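Side-chain contacts in small ribosomal subunit biogenesis GTPase RsgA (Thermotoga maritima, PDB 1U0L), which probably assists late maturation of the 30S ribosomal subunit as a slow, circularly permuted GTPase whose activity the subunit stimulates: residues E112-E117 with P229-L234; V119-K124 with E161-Y166; K124-D129 with A154-G159. All coordinates share one frame; numbering follows the deposited sequence.

Followed from the N terminus, the chain passes through the first segments of all three contacts almost without a break: segment 112-117 ends helix 101-113, segment 119-124 lies on strand 117-122, and segment 124-129 leads into helix 130-143. The partners return in reverse order, so the loops nest and none cross. Contact 3 closes the innermost, joining two nucleotide-binding loops at the guanine. Contact 2, which shares Lys124 with it, encloses that loop and sets helix 160-167 against the sheet. Contact 1 closes the outermost with 229-234, the loop after strand 224-226, and its centre lies about 17 Å from that of contact 2 and about 25 Å from that of contact 3.

Contact 1 of 3, residues E112-E117 with P229-L234; sequences EKNELE and PGFANL
Phe231 reaches across to Asn114 and Leu116 with the far end of its ring, as the distances along it demonstrate. Phe231 CB is still 6.8 Å from Asn114 ND2, and Phe231 CG 5.8 Å. At the next ring position CD2 comes within 4.5 Å of the same nitrogen, and CE2 makes the contact at 3.6 Å. Beyond it, CZ meets Leu116 CD1 at 4.2 Å. Both partners sit at the ring's edge, near its plane, and neither lies over a face. Asn114 approaches from the opposite direction, with its amide turned 44° from the ring plane. No hydrogen bond crosses this contact: the ND2 group that rests against the ring is bonded to Leu110 O, within its own helix end. The placement of the amide follows from a first torsion of -75°, which sets CG beside the backbone N and opposite the carbonyl carbon. Leu110 of helix 101-113 and Leu77 of strand 76-77 also touch the Phe231 side chain. The backbone on each side is sharply turned. Glu115, with positive phi, is the C-prime residue of a Schellman motif, in which its N bonds Glu112 O at 2.7 Å and Leu116 N reaches back to the carbonyl of the residue before Glu112; Phe231 opens a type I turn closed by Leu234 N on Phe231 O at 2.8 Å. Pro229 and Gly230 complete a DTPG sequence, so the arrangement packs a Schellman-terminated helix against the loop that ends the G3 (DxxG) motif of a P-loop GTPase and runs on from it.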
loop_
_atom_site.group_PDB
_atom_site.type_symbol
_atom_site.label_atom_id
_atom_site.label_comp_id
_atom_site.label_asym_id
_atom_site.label_seq_id
_atom_site.Cartn_x
_atom_site.Cartn_y
_atom_site.Cartn_z
ATOM N N GLU A 112 -2.933 -3.058 6.308
ATOM C CA GLU A 112 -3.071 -4.309 7.024
ATOM C C GLU A 112 -4.334 -5.029 6.534
ATOM O O GLU A 112 -4.318 -6.230 6.251
ATOM C CB GLU A 112 -3.148 -4.048 8.531
ATOM C CG GLU A 112 -2.255 -4.954 9.367
ATOM C CD GLU A 112 -0.784 -4.573 9.290
ATOM O OE1 GLU A 112 0.042 -5.226 9.965
ATOM O OE2 GLU A 112 -0.441 -3.617 8.559
ATOM N N LYS A 113 -5.427 -4.291 6.418
ATOM C CA LYS A 113 -6.658 -4.898 5.965
ATOM C C LYS A 113 -6.479 -5.626 4.637
ATOM O O LYS A 113 -7.043 -6.705 4.437
ATOM C CB LYS A 113 -7.760 -3.861 5.822
ATOM C CG LYS A 113 -9.009 -4.476 5.287
ATOM C CD LYS A 113 -10.114 -3.485 5.052
ATOM C CE LYS A 113 -11.355 -4.236 4.565
ATOM N NZ LYS A 113 -11.670 -5.432 5.442
ATOM N N ASN A 114 -5.708 -5.049 3.723
ATOM C CA ASN A 114 -5.490 -5.684 2.421
ATOM C C ASN A 114 -4.312 -6.640 2.438
ATOM O O ASN A 114 -3.864 -7.107 1.384
ATOM C CB ASN A 114 -5.297 -4.627 1.344
ATOM C CG ASN A 114 -6.592 -3.961 0.978
ATOM O OD1 ASN A 114 -7.318 -4.425 0.097
ATOM N ND2 ASN A 114 -6.915 -2.880 1.675
ATOM N N GLU A 115 -3.842 -6.926 3.651
ATOM C CA GLU A 115 -2.724 -7.830 3.892
ATOM C C GLU A 115 -1.534 -7.476 3.020
ATOM O O GLU A 115 -1.232 -8.167 2.054
ATOM C CB GLU A 115 -3.161 -9.279 3.653
ATOM C CG GLU A 115 -4.394 -9.686 4.459
ATOM C CD GLU A 115 -4.697 -11.170 4.369
ATOM O OE1 GLU A 115 -4.879 -11.680 3.239
ATOM O OE2 GLU A 115 -4.756 -11.826 5.433
ATOM N N LEU A 116 -0.865 -6.382 3.371
ATOM C CA LEU A 116 0.292 -5.910 2.618
ATOM C C LEU A 116 1.438 -5.554 3.542
ATOM O O LEU A 116 1.234 -5.156 4.682
ATOM C CB LEU A 116 -0.075 -4.668 1.791
ATOM C CG LEU A 116 -1.342 -4.722 0.929
ATOM C CD1 LEU A 116 -1.609 -3.369 0.270
ATOM C CD2 LEU A 116 -1.181 -5.801 -0.123
ATOM N N GLU A 117 2.655 -5.721 3.051
ATOM C CA GLU A 117 3.823 -5.355 3.821
ATOM C C GLU A 117 3.810 -3.834 3.713
ATOM O O GLU A 117 3.437 -3.289 2.672
ATOM C CB GLU A 117 5.090 -5.895 3.158
ATOM C CG GLU A 117 5.231 -7.389 3.191
ATOM C CD GLU A 117 5.490 -7.892 4.587
ATOM O OE1 GLU A 117 4.617 -7.703 5.460
ATOM O OE2 GLU A 117 6.574 -8.474 4.814
ATOM N N PRO A 229 -1.269 6.708 -6.700
ATOM C CA PRO A 229 -1.053 6.337 -5.293
ATOM C C PRO A 229 -2.138 5.472 -4.686
ATOM O O PRO A 229 -3.283 5.464 -5.155
ATOM C CB PRO A 229 -0.944 7.684 -4.574
ATOM C CG PRO A 229 -0.604 8.646 -5.652
ATOM C CD PRO A 229 -1.451 8.164 -6.808
ATOM N N GLY A 230 -1.751 4.776 -3.616
ATOM C CA GLY A 230 -2.636 3.883 -2.900
ATOM C C GLY A 230 -3.998 4.421 -2.532
ATOM O O GLY A 230 -4.681 5.064 -3.340
ATOM N N PHE A 231 -4.393 4.160 -1.292
ATOM C CA PHE A 231 -5.696 4.561 -0.788
ATOM C C PHE A 231 -5.783 6.050 -0.503
ATOM O O PHE A 231 -6.077 6.456 0.623
ATOM C CB PHE A 231 -6.000 3.802 0.489
ATOM C CG PHE A 231 -5.196 2.545 0.658
ATOM C CD1 PHE A 231 -3.834 2.612 0.914
ATOM C CD2 PHE A 231 -5.812 1.297 0.601
ATOM C CE1 PHE A 231 -3.092 1.457 1.115
ATOM C CE2 PHE A 231 -5.082 0.137 0.801
ATOM C CZ PHE A 231 -3.718 0.214 1.060
ATOM N N ALA A 232 -5.544 6.859 -1.531
ATOM C CA ALA A 232 -5.580 8.304 -1.397
ATOM C C ALA A 232 -6.887 8.815 -0.824
ATOM O O ALA A 232 -6.930 9.904 -0.251
ATOM C CB ALA A 232 -5.310 8.958 -2.735
ATOM N N ASN A 233 -7.955 8.043 -0.961
ATOM C CA ASN A 233 -9.231 8.492 -0.434
ATOM C C ASN A 233 -9.461 8.042 1.005
ATOM O O ASN A 233 -10.557 8.212 1.538
ATOM C CB ASN A 233 -10.372 8.011 -1.317
ATOM C CG ASN A 233 -10.386 6.523 -1.468
ATOM O OD1 ASN A 233 -10.428 5.788 -0.484
ATOM N ND2 ASN A 233 -10.348 6.059 -2.709
ATOM N N LEU A 234 -8.431 7.476 1.631
ATOM C CA LEU A 234 -8.518 7.034 3.022
ATOM C C LEU A 234 -9.934 6.602 3.409
ATOM O O LEU A 234 -10.520 7.144 4.346
ATOM C CB LEU A 234 -8.063 8.172 3.942
ATOM C CG LEU A 234 -6.585 8.577 3.863
ATOM C CD1 LEU A 234 -6.392 9.964 4.450
ATOM C CD2 LEU A 234 -5.715 7.558 4.612
#

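Contact 2 of 3, residues V119-K124 with E161-Y166; sequences VMVINK and EELKEY. With GDP (guanosine-5'-diphosphate), chain E.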
loop_
_atom_site.group_PDB
_atom_site.type_symbol
_atom_site.label_atom_id
_atom_site.label_comp_id
_atom_site.label_asym_id
_atom_site.label_seq_id
_atom_site.Cartn_x
_atom_site.Cartn_y
_atom_site.Cartn_z
ATOM N N VAL A 119 6.128 -0.246 4.343
ATOM C CA VAL A 119 7.406 0.371 4.646
ATOM C C VAL A 119 7.168 1.863 4.810
ATOM O O VAL A 119 6.799 2.557 3.862
ATOM C CB VAL A 119 8.414 0.120 3.547
ATOM C CG1 VAL A 119 9.632 1.006 3.747
ATOM C CG2 VAL A 119 8.814 -1.330 3.585
ATOM N N MET A 120 7.359 2.339 6.036
ATOM C CA MET A 120 7.154 3.744 6.374
ATOM C C MET A 120 8.371 4.568 5.985
ATOM O O MET A 120 9.505 4.229 6.341
ATOM C CB MET A 120 6.882 3.880 7.880
ATOM C CG MET A 120 6.568 5.296 8.348
ATOM S SD MET A 120 5.938 5.404 10.058
ATOM C CE MET A 120 4.503 4.276 9.953
ATOM N N VAL A 121 8.140 5.642 5.239
ATOM C CA VAL A 121 9.247 6.503 4.825
ATOM C C VAL A 121 9.103 7.968 5.263
ATOM O O VAL A 121 8.287 8.704 4.710
ATOM C CB VAL A 121 9.434 6.511 3.282
ATOM C CG1 VAL A 121 10.593 7.420 2.939
ATOM C CG2 VAL A 121 9.665 5.099 2.735
ATOM N N ILE A 122 9.893 8.387 6.249
ATOM C CA ILE A 122 9.868 9.782 6.705
ATOM C C ILE A 122 10.678 10.561 5.668
ATOM O O ILE A 122 11.912 10.500 5.663
ATOM C CB ILE A 122 10.593 9.978 8.053
ATOM C CG1 ILE A 122 10.116 8.953 9.088
ATOM C CG2 ILE A 122 10.389 11.431 8.533
ATOM C CD1 ILE A 122 8.880 9.361 9.792
ATOM N N ASN A 123 10.003 11.303 4.803
ATOM C CA ASN A 123 10.694 12.053 3.752
ATOM C C ASN A 123 11.019 13.536 4.058
ATOM O O ASN A 123 10.627 14.078 5.092
ATOM C CB ASN A 123 9.860 11.966 2.472
ATOM C CG ASN A 123 10.597 12.492 1.255
ATOM O OD1 ASN A 123 9.988 13.113 0.370
ATOM N ND2 ASN A 123 11.912 12.239 1.197
ATOM N N LYS A 124 11.743 14.181 3.145
ATOM C CA LYS A 124 12.096 15.594 3.289
ATOM C C LYS A 124 13.003 15.871 4.485
ATOM O O LYS A 124 12.916 16.934 5.098
ATOM C CB LYS A 124 10.833 16.455 3.438
ATOM C CG LYS A 124 9.849 16.421 2.274
ATOM C CD LYS A 124 9.119 17.762 2.169
ATOM C CE LYS A 124 7.706 17.658 1.591
ATOM N NZ LYS A 124 7.706 17.430 0.145
ATOM N N GLU A 161 18.851 4.556 -1.733
ATOM C CA GLU A 161 19.481 3.272 -1.985
ATOM C C GLU A 161 18.950 2.219 -1.004
ATOM O O GLU A 161 18.702 1.077 -1.386
ATOM C CB GLU A 161 21.004 3.414 -1.900
ATOM C CG GLU A 161 21.732 2.964 -3.172
ATOM C CD GLU A 161 21.056 3.434 -4.479
ATOM O OE1 GLU A 161 20.991 4.660 -4.729
ATOM O OE2 GLU A 161 20.587 2.568 -5.261
ATOM N N GLU A 162 18.746 2.613 0.248
ATOM C CA GLU A 162 18.223 1.689 1.237
ATOM C C GLU A 162 16.780 1.357 0.897
ATOM O O GLU A 162 16.323 0.255 1.160
ATOM C CB GLU A 162 18.249 2.287 2.647
ATOM C CG GLU A 162 17.706 1.319 3.701
ATOM C CD GLU A 162 17.490 1.943 5.078
ATOM O OE1 GLU A 162 18.311 2.786 5.506
ATOM O OE2 GLU A 162 16.500 1.570 5.754
ATOM N N LEU A 163 16.055 2.316 0.330
ATOM C CA LEU A 163 14.658 2.091 -0.006
ATOM C C LEU A 163 14.536 1.227 -1.250
ATOM O O LEU A 163 13.565 0.485 -1.408
ATOM C CB LEU A 163 13.929 3.419 -0.214
ATOM C CG LEU A 163 12.445 3.321 -0.607
ATOM C CD1 LEU A 163 11.663 2.681 0.536
ATOM C CD2 LEU A 163 11.889 4.698 -0.946
ATOM N N LYS A 164 15.516 1.330 -2.141
ATOM C CA LYS A 164 15.510 0.519 -3.350
ATOM C C LYS A 164 15.542 -0.929 -2.894
ATOM O O LYS A 164 14.997 -1.816 -3.544
ATOM C CB LYS A 164 16.748 0.799 -4.192
ATOM C CG LYS A 164 16.546 1.790 -5.312
ATOM C CD LYS A 164 17.890 2.162 -5.917
ATOM C CE LYS A 164 17.751 3.247 -6.959
ATOM N NZ LYS A 164 19.082 3.836 -7.261
ATOM N N GLU A 165 16.171 -1.158 -1.752
ATOM C CA GLU A 165 16.267 -2.504 -1.235
ATOM C C GLU A 165 14.925 -3.167 -0.947
ATOM O O GLU A 165 14.821 -4.377 -1.063
ATOM C CB GLU A 165 17.146 -2.534 0.011
ATOM C CG GLU A 165 18.035 -3.747 0.036
ATOM C CD GLU A 165 18.728 -3.963 -1.305
ATOM O OE1 GLU A 165 19.538 -3.092 -1.699
ATOM O OE2 GLU A 165 18.453 -4.997 -1.967
ATOM N N TYR A 166 13.900 -2.401 -0.581
ATOM C CA TYR A 166 12.596 -3.006 -0.301
ATOM C C TYR A 166 11.741 -3.130 -1.540
ATOM O O TYR A 166 10.860 -3.983 -1.601
ATOM C CB TYR A 166 11.761 -2.197 0.694
ATOM C CG TYR A 166 12.328 -2.048 2.065
ATOM C CD1 TYR A 166 13.309 -1.102 2.330
ATOM C CD2 TYR A 166 11.900 -2.866 3.101
ATOM C CE1 TYR A 166 13.856 -0.979 3.602
ATOM C CE2 TYR A 166 12.443 -2.756 4.375
ATOM C CZ TYR A 166 13.422 -1.811 4.613
ATOM O OH TYR A 166 13.994 -1.715 5.849
HETATM P PB GDP E . 3.436 13.980 -3.956
HETATM O O1B GDP E . 3.544 13.210 -2.676
HETATM O O2B GDP E . 2.074 14.625 -4.161
HETATM O O3B GDP E . 3.830 13.154 -5.200
HETATM O O3A GDP E . 4.534 15.232 -3.840
HETATM P PA GDP E . 5.652 15.679 -4.848
HETATM O O1A GDP E . 5.065 16.296 -6.077
HETATM O O2A GDP E . 6.613 14.527 -5.112
HETATM O "O5'" GDP E . 6.484 16.787 -4.006
HETATM C "C5'" GDP E . 5.832 17.999 -3.613
HETATM C "C4'" GDP E . 6.819 19.124 -3.546
HETATM O "O4'" GDP E . 7.762 18.792 -2.500
HETATM C "C3'" GDP E . 7.606 19.438 -4.859
HETATM O "O3'" GDP E . 7.512 20.922 -5.069
HETATM C "C2'" GDP E . 9.048 19.010 -4.556
HETATM O "O2'" GDP E . 9.941 19.946 -5.147
HETATM C "C1'" GDP E . 9.070 18.894 -2.985
HETATM N N9 GDP E . 9.851 17.658 -2.360
HETATM C C8 GDP E . 9.560 16.342 -2.544
HETATM N N7 GDP E . 10.413 15.562 -1.851
HETATM C C5 GDP E . 11.270 16.440 -1.201
HETATM C C6 GDP E . 12.367 16.184 -0.326
HETATM O O6 GDP E . 12.768 15.076 0.040
HETATM N N1 GDP E . 13.010 17.351 0.138
HETATM C C2 GDP E . 12.603 18.624 -0.233
HETATM N N2 GDP E . 13.289 19.669 0.262
HETATM N N3 GDP E . 11.556 18.857 -1.064
HETATM C C4 GDP E . 10.946 17.731 -1.508
#
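Lys124 NZ is gripped by two oxygens, the ribose O4' of GDP at 3.0 Å and the backbone carbonyl of Gly179. Lys124 is the lysine of the NKxD motif (G4), which follows strand 117-122 in this P-loop GTPase domain. Its chain, bent at the second and fourth torsions, runs over one face of the guanine: CG stands 3.6 Å from GDP C6, and CD lies 4.1 Å from GDP C4. The aliphatic part thus covers the base while the ammonium group reaches the sugar.

Away from the nucleotide, the same strand is covered by helix 160-167. The axes of strand 119-122 and helix 161-166 come within 10.7 Å and run nearly antiparallel, 162° apart, an alpha/beta layer in which apolar groups meet and no hydrogen bond crosses. Leu163 uses one methyl for both valines: CD1 lies 3.8 Å from Val121 CG2 and 4.2 Å from Val119 CG1. CG opposite the backbone N (chi1 179°) carries CD1 to the valines, and the side chain meets that of Val121 at about a right angle. Ile189 of helix 182-189 adds a neighbour to Leu163, and Val150 of the adjacent strand touches both Val121 and Tyr166. One helical turn on, Val119 CG1 lies over a face of the Tyr166 ring, while Val119 CG2 approaches Tyr166 CD2 to 3.5 Å.

Contact 3 of 3, residues K124-D129 with A154-G159; sequences KMDLYD and AKTGMG. With GDP (guanosine-5'-diphosphate), chain E.
Asp126 and Thr156 pack directly against each other, Asp126 CB lying 3.6 Å from Thr156 OG1, and Lys155 CB lies 4.4 Å from Asp126 OD1. Met125 and Met158 are also neighbours, both resting on Lys151, but the modelled distance between them is too short to be reliable. No hydrogen bond joins the two segments directly.

The hydrogen bonds run through the guanine. Asp126 takes both donors of the base in a paired grip: GDP N1 gives its hydrogen to Asp126 OD1 at 2.7 Å in an almost straight line (178°), and GDP N2 gives one to Asp126 OD2 at 2.7 Å (164°). A first torsion of 60° places the carboxylate between the backbone N and the carbonyl carbon, directed at the base. From the second segment, Ala154 N donates to GDP O6 at 2.8 Å in a distinctly bent bond. Donors and acceptor together read out a guanine, the specificity associated with the G4 (NKxD) and G5 (SAK) motifs of P-loop GTPases, to which Asp126 and Ala154 belong. Ser153 OG couples the loops, since it is bonded to Asp126 OD1 and accepts from Thr156 N; OD1 therefore has two partners.

Lys155 contributes apolar contact with the base. Its CG lies 3.6 Å from GDP C2, on the face opposite Lys124, and the two lysine chains sandwich the ring.

Backbone bonds shape the first loop: Leu127 N reaches Lys124 O, forming a 3-10 turn. Lys124 O also stands 3.3 Å above the plane of Tyr128, over the ring centre, while Tyr128 OH is bonded to Val94 N.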
loop_
_atom_site.group_PDB
_atom_site.type_symbol
_atom_site.label_atom_id
_atom_site.label_comp_id
_atom_site.label_asym_id
_atom_site.label_seq_id
_atom_site.Cartn_x
_atom_site.Cartn_y
_atom_site.Cartn_z
ATOM N N LYS A 124 11.743 14.181 3.145
ATOM C CA LYS A 124 12.096 15.594 3.289
ATOM C C LYS A 124 13.003 15.871 4.485
ATOM O O LYS A 124 12.916 16.934 5.098
ATOM C CB LYS A 124 10.833 16.455 3.438
ATOM C CG LYS A 124 9.849 16.421 2.274
ATOM C CD LYS A 124 9.119 17.762 2.169
ATOM C CE LYS A 124 7.706 17.658 1.591
ATOM N NZ LYS A 124 7.706 17.430 0.145
ATOM N N MET A 125 13.869 14.921 4.817
ATOM C CA MET A 125 14.756 15.090 5.957
ATOM C C MET A 125 15.655 16.307 5.798
ATOM O O MET A 125 16.019 16.956 6.782
ATOM C CB MET A 125 15.615 13.845 6.144
ATOM C CG MET A 125 14.843 12.582 6.519
ATOM S SD MET A 125 14.240 12.514 8.218
ATOM C CE MET A 125 15.779 12.608 9.084
ATOM N N ASP A 126 16.001 16.622 4.556
ATOM C CA ASP A 126 16.884 17.749 4.283
ATOM C C ASP A 126 16.322 19.074 4.759
ATOM O O ASP A 126 17.052 20.054 4.896
ATOM C CB ASP A 126 17.173 17.848 2.788
ATOM C CG ASP A 126 15.916 18.052 1.973
ATOM O OD1 ASP A 126 15.176 17.065 1.781
ATOM O OD2 ASP A 126 15.656 19.194 1.540
ATOM N N LEU A 127 15.023 19.099 5.021
ATOM C CA LEU A 127 14.345 20.319 5.443
ATOM C C LEU A 127 14.228 20.491 6.952
ATOM O O LEU A 127 13.985 21.593 7.438
ATOM C CB LEU A 127 12.938 20.324 4.852
ATOM C CG LEU A 127 12.445 21.417 3.911
ATOM C CD1 LEU A 127 13.337 21.512 2.680
ATOM C CD2 LEU A 127 11.008 21.081 3.518
ATOM N N TYR A 128 14.411 19.404 7.690
ATOM C CA TYR A 128 14.238 19.422 9.132
ATOM C C TYR A 128 15.296 20.036 10.021
ATOM O O TYR A 128 16.471 19.723 9.902
ATOM C CB TYR A 128 13.971 18.003 9.607
ATOM C CG TYR A 128 12.801 17.352 8.914
ATOM C CD1 TYR A 128 11.842 18.121 8.248
ATOM C CD2 TYR A 128 12.633 15.968 8.947
ATOM C CE1 TYR A 128 10.744 17.528 7.628
ATOM C CE2 TYR A 128 11.540 15.365 8.338
ATOM C CZ TYR A 128 10.598 16.154 7.677
ATOM O OH TYR A 128 9.505 15.567 7.074
ATOM N N ASP A 129 14.850 20.903 10.928
ATOM C CA ASP A 129 15.732 21.540 11.899
ATOM C C ASP A 129 15.658 20.687 13.164
ATOM O O ASP A 129 15.089 19.591 13.142
ATOM C CB ASP A 129 15.289 22.979 12.187
ATOM C CG ASP A 129 13.849 23.076 12.709
ATOM O OD1 ASP A 129 13.213 24.129 12.469
ATOM O OD2 ASP A 129 13.360 22.125 13.362
ATOM N N ALA A 154 14.223 13.054 -1.241
ATOM C CA ALA A 154 14.164 12.921 -2.687
ATOM C C ALA A 154 15.244 13.804 -3.303
ATOM O O ALA A 154 15.878 13.427 -4.289
ATOM C CB ALA A 154 12.796 13.336 -3.195
ATOM N N LYS A 155 15.456 14.973 -2.699
ATOM C CA LYS A 155 16.451 15.938 -3.167
ATOM C C LYS A 155 17.903 15.504 -2.938
ATOM O O LYS A 155 18.677 15.345 -3.879
ATOM C CB LYS A 155 16.219 17.286 -2.477
ATOM C CG LYS A 155 14.943 18.003 -2.872
ATOM C CD LYS A 155 15.006 18.515 -4.311
ATOM C CE LYS A 155 13.740 19.277 -4.689
ATOM N NZ LYS A 155 13.532 20.476 -3.820
ATOM N N THR A 156 18.266 15.338 -1.673
ATOM C CA THR A 156 19.613 14.938 -1.289
ATOM C C THR A 156 19.977 13.522 -1.718
ATOM O O THR A 156 21.150 13.208 -1.935
ATOM C CB THR A 156 19.772 15.000 0.219
ATOM O OG1 THR A 156 19.657 16.350 0.649
ATOM C CG2 THR A 156 21.114 14.481 0.627
ATOM N N GLY A 157 18.967 12.666 -1.820
ATOM C CA GLY A 157 19.213 11.291 -2.205
ATOM C C GLY A 157 19.336 10.412 -0.977
ATOM O O GLY A 157 19.449 9.193 -1.076
ATOM N N MET A 158 19.299 11.033 0.195
ATOM C CA MET A 158 19.411 10.282 1.429
ATOM C C MET A 158 18.317 9.251 1.596
ATOM O O MET A 158 17.124 9.552 1.443
ATOM C CB MET A 158 19.392 11.215 2.626
ATOM C CG MET A 158 19.154 10.499 3.936
ATOM S SD MET A 158 19.466 11.591 5.317
ATOM C CE MET A 158 17.831 11.782 5.934
ATOM N N GLY A 159 18.752 8.030 1.906
ATOM C CA GLY A 159 17.858 6.908 2.149
ATOM C C GLY A 159 17.272 6.189 0.953
ATOM O O GLY A 159 16.601 5.182 1.140
HETATM P PB GDP E . 3.436 13.980 -3.956
HETATM O O1B GDP E . 3.544 13.210 -2.676
HETATM O O2B GDP E . 2.074 14.625 -4.161
HETATM O O3B GDP E . 3.830 13.154 -5.200
HETATM O O3A GDP E . 4.534 15.232 -3.840
HETATM P PA GDP E . 5.652 15.679 -4.848
HETATM O O1A GDP E . 5.065 16.296 -6.077
HETATM O O2A GDP E . 6.613 14.527 -5.112
HETATM O "O5'" GDP E . 6.484 16.787 -4.006
HETATM C "C5'" GDP E . 5.832 17.999 -3.613
HETATM C "C4'" GDP E . 6.819 19.124 -3.546
HETATM O "O4'" GDP E . 7.762 18.792 -2.500
HETATM C "C3'" GDP E . 7.606 19.438 -4.859
HETATM O "O3'" GDP E . 7.512 20.922 -5.069
HETATM C "C2'" GDP E . 9.048 19.010 -4.556
HETATM O "O2'" GDP E . 9.941 19.946 -5.147
HETATM C "C1'" GDP E . 9.070 18.894 -2.985
HETATM N N9 GDP E . 9.851 17.658 -2.360
HETATM C C8 GDP E . 9.560 16.342 -2.544
HETATM N N7 GDP E . 10.413 15.562 -1.851
HETATM C C5 GDP E . 11.270 16.440 -1.201
HETATM C C6 GDP E . 12.367 16.184 -0.326
HETATM O O6 GDP E . 12.768 15.076 0.040
HETATM N N1 GDP E . 13.010 17.351 0.138
HETATM C C2 GDP E . 12.603 18.624 -0.233
HETATM N N2 GDP E . 13.289 19.669 0.262
HETATM N N3 GDP E . 11.556 18.857 -1.064
HETATM C C4 GDP E . 10.946 17.731 -1.508
#